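Local coordinates for protein aspartate aminotransferase (PDB 3NRA) that probably transfers the amino group of L-aspartate to 2-oxoglutarate with the help of pyridoxal 5'-phosphate, giving oxaloacetate and L-glutamate, at residues T163-E173 with Y196-L207. Numbering follows the deposited sequence.
Sequences TRAGLDLTGLE and YSAEEIGQIAAL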
loop_
_atom_site.group_PDB
_atom_site.type_symbol
_atom_site.label_atom_id
_atom_site.label_comp_id
_atom_site.label_asym_id
_atom_site.label_seq_id
_atom_site.Cartn_x
_atom_site.Cartn_y
_atom_site.Cartn_z
ATOM N N THR B 163 -33.232 -11.207 -12.541
ATOM C CA THR B 163 -32.831 -10.502 -13.781
ATOM C C THR B 163 -32.217 -9.125 -13.488
ATOM O O THR B 163 -31.806 -8.421 -14.394
ATOM C CB THR B 163 -34.017 -10.313 -14.746
ATOM O OG1 THR B 163 -34.976 -9.425 -14.161
ATOM C CG2 THR B 163 -34.674 -11.656 -15.091
ATOM N N ARG B 164 -32.188 -8.732 -12.234
ATOM C CA ARG B 164 -31.478 -7.533 -11.856
ATOM C C ARG B 164 -30.972 -7.646 -10.452
ATOM O O ARG B 164 -31.415 -8.533 -9.680
ATOM C CB ARG B 164 -32.374 -6.308 -12.028
ATOM C CG ARG B 164 -33.622 -6.280 -11.160
ATOM C CD ARG B 164 -34.521 -5.101 -11.557
ATOM N NE ARG B 164 -35.813 -5.140 -10.852
ATOM C CZ ARG B 164 -36.890 -4.400 -11.167
ATOM N NH1 ARG B 164 -36.856 -3.529 -12.196
ATOM N NH2 ARG B 164 -38.024 -4.536 -10.458
ATOM N N ALA B 165 -30.012 -6.787 -10.118
ATOM C CA ALA B 165 -29.421 -6.764 -8.792
ATOM C C ALA B 165 -30.416 -6.233 -7.769
ATOM O O ALA B 165 -30.471 -6.724 -6.665
ATOM C CB ALA B 165 -28.187 -5.930 -8.788
ATOM N N GLY B 166 -31.177 -5.215 -8.152
ATOM C CA GLY B 166 -32.216 -4.639 -7.306
ATOM C C GLY B 166 -31.880 -3.263 -6.747
ATOM O O GLY B 166 -32.454 -2.862 -5.733
ATOM N N LEU B 167 -30.957 -2.540 -7.392
ATOM C CA LEU B 167 -30.580 -1.198 -6.927
ATOM C C LEU B 167 -31.780 -0.258 -6.988
ATOM O O LEU B 167 -32.529 -0.259 -7.972
ATOM C CB LEU B 167 -29.429 -0.610 -7.769
ATOM C CG LEU B 167 -28.758 0.674 -7.207
ATOM C CD1 LEU B 167 -28.044 0.413 -5.876
ATOM C CD2 LEU B 167 -27.771 1.256 -8.208
ATOM N N ASP B 168 -31.951 0.527 -5.918
ATOM C CA ASP B 168 -32.925 1.606 -5.867
ATOM C C ASP B 168 -32.407 2.815 -6.663
ATOM O O ASP B 168 -31.742 3.698 -6.106
ATOM C CB ASP B 168 -33.195 1.986 -4.404
ATOM C CG ASP B 168 -34.106 3.185 -4.261
ATOM O OD1 ASP B 168 -34.742 3.611 -5.266
ATOM O OD2 ASP B 168 -34.141 3.759 -3.157
ATOM N N LEU B 169 -32.763 2.869 -7.949
ATOM C CA LEU B 169 -32.238 3.906 -8.852
ATOM C C LEU B 169 -32.821 5.279 -8.562
ATOM O O LEU B 169 -32.140 6.293 -8.742
ATOM C CB LEU B 169 -32.456 3.526 -10.316
ATOM C CG LEU B 169 -31.649 2.262 -10.751
ATOM C CD1 LEU B 169 -32.305 1.601 -11.965
ATOM C CD2 LEU B 169 -30.186 2.568 -11.016
ATOM N N THR B 170 -34.056 5.319 -8.074
ATOM C CA THR B 170 -34.617 6.556 -7.585
ATOM C C THR B 170 -33.815 7.088 -6.382
ATOM O O THR B 170 -33.538 8.273 -6.298
ATOM C CB THR B 170 -36.100 6.398 -7.200
ATOM O OG1 THR B 170 -36.782 5.582 -8.175
ATOM C CG2 THR B 170 -36.782 7.770 -7.112
ATOM N N GLY B 171 -33.417 6.196 -5.481
ATOM C CA GLY B 171 -32.529 6.535 -4.364
ATOM C C GLY B 171 -31.170 7.098 -4.810
ATOM O O GLY B 171 -30.671 8.040 -4.218
ATOM N N LEU B 172 -30.591 6.527 -5.864
ATOM C CA LEU B 172 -29.320 7.033 -6.407
ATOM C C LEU B 172 -29.504 8.448 -6.946
ATOM O O LEU B 172 -28.723 9.350 -6.624
ATOM C CB LEU B 172 -28.814 6.136 -7.514
ATOM C CG LEU B 172 -27.477 6.525 -8.145
ATOM C CD1 LEU B 172 -26.370 6.669 -7.047
ATOM C CD2 LEU B 172 -27.094 5.489 -9.188
ATOM N N GLU B 173 -30.546 8.627 -7.763
ATOM C CA GLU B 173 -30.867 9.908 -8.301
ATOM C C GLU B 173 -31.056 10.944 -7.222
ATOM O O GLU B 173 -30.553 12.042 -7.349
ATOM C CB GLU B 173 -32.120 9.845 -9.169
ATOM C CG GLU B 173 -32.468 11.219 -9.734
ATOM C CD GLU B 173 -33.523 11.193 -10.798
ATOM O OE1 GLU B 173 -34.041 10.092 -11.136
ATOM O OE2 GLU B 173 -33.851 12.300 -11.287
ATOM N N TYR B 196 -25.176 -6.391 -11.867
ATOM C CA TYR B 196 -26.159 -5.362 -12.263
ATOM C C TYR B 196 -26.596 -5.626 -13.703
ATOM O O TYR B 196 -25.799 -5.997 -14.523
ATOM C CB TYR B 196 -25.572 -3.963 -12.115
ATOM C CG TYR B 196 -25.433 -3.505 -10.663
ATOM C CD1 TYR B 196 -24.496 -4.080 -9.811
ATOM C CD2 TYR B 196 -26.248 -2.529 -10.149
ATOM C CE1 TYR B 196 -24.379 -3.685 -8.492
ATOM C CE2 TYR B 196 -26.139 -2.127 -8.815
ATOM C CZ TYR B 196 -25.204 -2.707 -8.003
ATOM O OH TYR B 196 -25.087 -2.294 -6.695
ATOM N N SER B 197 -27.890 -5.503 -13.973
ATOM C CA SER B 197 -28.429 -5.710 -15.335
ATOM C C SER B 197 -27.955 -4.616 -16.292
ATOM O O SER B 197 -27.498 -3.555 -15.855
ATOM C CB SER B 197 -29.962 -5.693 -15.303
ATOM O OG SER B 197 -30.430 -4.367 -15.065
ATOM N N ALA B 198 -28.078 -4.888 -17.591
ATOM C CA ALA B 198 -27.847 -3.892 -18.654
ATOM C C ALA B 198 -28.617 -2.587 -18.406
ATOM O O ALA B 198 -28.072 -1.520 -18.545
ATOM C CB ALA B 198 -28.247 -4.486 -20.044
ATOM N N GLU B 199 -29.855 -2.712 -17.960
ATOM C CA GLU B 199 -30.714 -1.570 -17.708
ATOM C C GLU B 199 -30.245 -0.792 -16.464
ATOM O O GLU B 199 -30.166 0.426 -16.498
ATOM C CB GLU B 199 -32.188 -2.050 -17.542
ATOM C CG GLU B 199 -33.241 -1.118 -18.106
ATOM C CD GLU B 199 -33.529 0.122 -17.226
ATOM O OE1 GLU B 199 -33.364 0.043 -15.984
ATOM O OE2 GLU B 199 -33.954 1.173 -17.792
ATOM N N GLU B 200 -29.890 -1.500 -15.386
ATOM C CA GLU B 200 -29.333 -0.838 -14.191
ATOM C C GLU B 200 -28.073 -0.046 -14.503
ATOM O O GLU B 200 -27.920 1.075 -14.046
ATOM C CB GLU B 200 -29.067 -1.834 -13.061
ATOM C CG GLU B 200 -30.382 -2.309 -12.340
ATOM C CD GLU B 200 -30.163 -3.457 -11.403
ATOM O OE1 GLU B 200 -29.417 -4.419 -11.763
ATOM O OE2 GLU B 200 -30.775 -3.434 -10.316
ATOM N N ILE B 201 -27.187 -0.627 -15.297
ATOM C CA ILE B 201 -25.924 0.017 -15.620
ATOM C C ILE B 201 -26.163 1.211 -16.554
ATOM O O ILE B 201 -25.484 2.237 -16.440
ATOM C CB ILE B 201 -24.945 -1.009 -16.246
ATOM C CG1 ILE B 201 -24.513 -2.037 -15.166
ATOM C CG2 ILE B 201 -23.738 -0.321 -16.920
ATOM C CD1 ILE B 201 -23.618 -1.480 -14.035
ATOM N N GLY B 202 -27.150 1.088 -17.434
ATOM C CA GLY B 202 -27.536 2.177 -18.325
ATOM C C GLY B 202 -28.072 3.377 -17.564
ATOM O O GLY B 202 -27.698 4.516 -17.840
ATOM N N GLN B 203 -28.890 3.101 -16.562
ATOM C CA GLN B 203 -29.471 4.161 -15.749
ATOM C C GLN B 203 -28.440 4.770 -14.818
ATOM O O GLN B 203 -28.466 5.965 -14.589
ATOM C CB GLN B 203 -30.705 3.665 -14.961
ATOM C CG GLN B 203 -31.507 4.805 -14.184
ATOM C CD GLN B 203 -32.200 5.820 -15.111
ATOM O OE1 GLN B 203 -32.021 5.799 -16.331
ATOM N NE2 GLN B 203 -33.006 6.700 -14.521
ATOM N N ILE B 204 -27.515 3.950 -14.308
ATOM C CA ILE B 204 -26.420 4.477 -13.492
ATOM C C ILE B 204 -25.579 5.408 -14.342
ATOM O O ILE B 204 -25.238 6.493 -13.910
ATOM C CB ILE B 204 -25.509 3.356 -12.896
ATOM C CG1 ILE B 204 -26.197 2.675 -11.685
ATOM C CG2 ILE B 204 -24.146 3.942 -12.457
ATOM C CD1 ILE B 204 -25.564 1.356 -11.279
ATOM N N ALA B 205 -25.255 4.982 -15.560
ATOM C CA ALA B 205 -24.501 5.811 -16.468
ATOM C C ALA B 205 -25.229 7.125 -16.769
ATOM O O ALA B 205 -24.607 8.189 -16.750
ATOM C CB ALA B 205 -24.206 5.045 -17.789
ATOM N N ALA B 206 -26.528 7.042 -17.067
ATOM C CA ALA B 206 -27.331 8.231 -17.416
ATOM C C ALA B 206 -27.459 9.189 -16.233
ATOM O O ALA B 206 -27.340 10.409 -16.396
ATOM C CB ALA B 206 -28.748 7.811 -17.949
ATOM N N LEU B 207 -27.674 8.649 -15.038
ATOM C CA LEU B 207 -27.816 9.508 -13.842
ATOM C C LEU B 207 -26.500 10.227 -13.528
ATOM O O LEU B 207 -26.491 11.435 -13.301
ATOM C CB LEU B 207 -28.294 8.711 -12.632
ATOM C CG LEU B 207 -29.761 8.260 -12.652
ATOM C CD1 LEU B 207 -29.988 7.230 -11.547
ATOM C CD2 LEU B 207 -30.745 9.446 -12.538
HETATM O O HOH W 1 -32.875 -1.864 -9.976
HETATM O O HOH W 2 -33.930 7.123 -11.521
#
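The carboxylate of E200 is gripped by three successive backbone N-H groups of the loop 163-168, a clear case of one buried acid satisfying consecutive main-chain amides. E200 OE1 takes A165 N at 2.9 Å from its syn side, slightly out of the plane. E200 OE2 uses its syn lone pair for G166 N, at 2.8 Å, and meets L167 N nearly along its C-O axis; a water bridges it to L167 O. OE1 also receives S197 N on its anti lone pair, while S197 OG accepts from E200 N: the capping box that starts helix 198-211 thus shares its acid with the neighbouring loop. A lysine in its place would probably leave the amides of A165, G166, L167 and S197 without their acceptor and bring a positive charge up to N-H groups. Beside these bonds, A165 CB makes a CH-pi contact over one face of the Y196 ring, 4.1 Å from its centroid. Helices 169-177 and 198-211 run nearly side by side, their short segments 13° apart, on one face of the seven-stranded sheet of the PLP-dependent aminotransferase fold. The tight side faces that sheet: L167 CD2 meets I204 CD1 at 3.8 Å, and L172, its CG anti to the backbone N (chi1 -178°), lays CD2 against I204 CG1 and L207 CD1, with F183 touching L172 and I204. L169 straddles both sides, CD2 turned in to I204 and CD1 4.0 Å from Q203 CB. Towards solvent, L207 CD2 lies 3.7 Å from E173 CB, a water donates to E173 OE1, and E173 OE2 forms a salt bridge with R210.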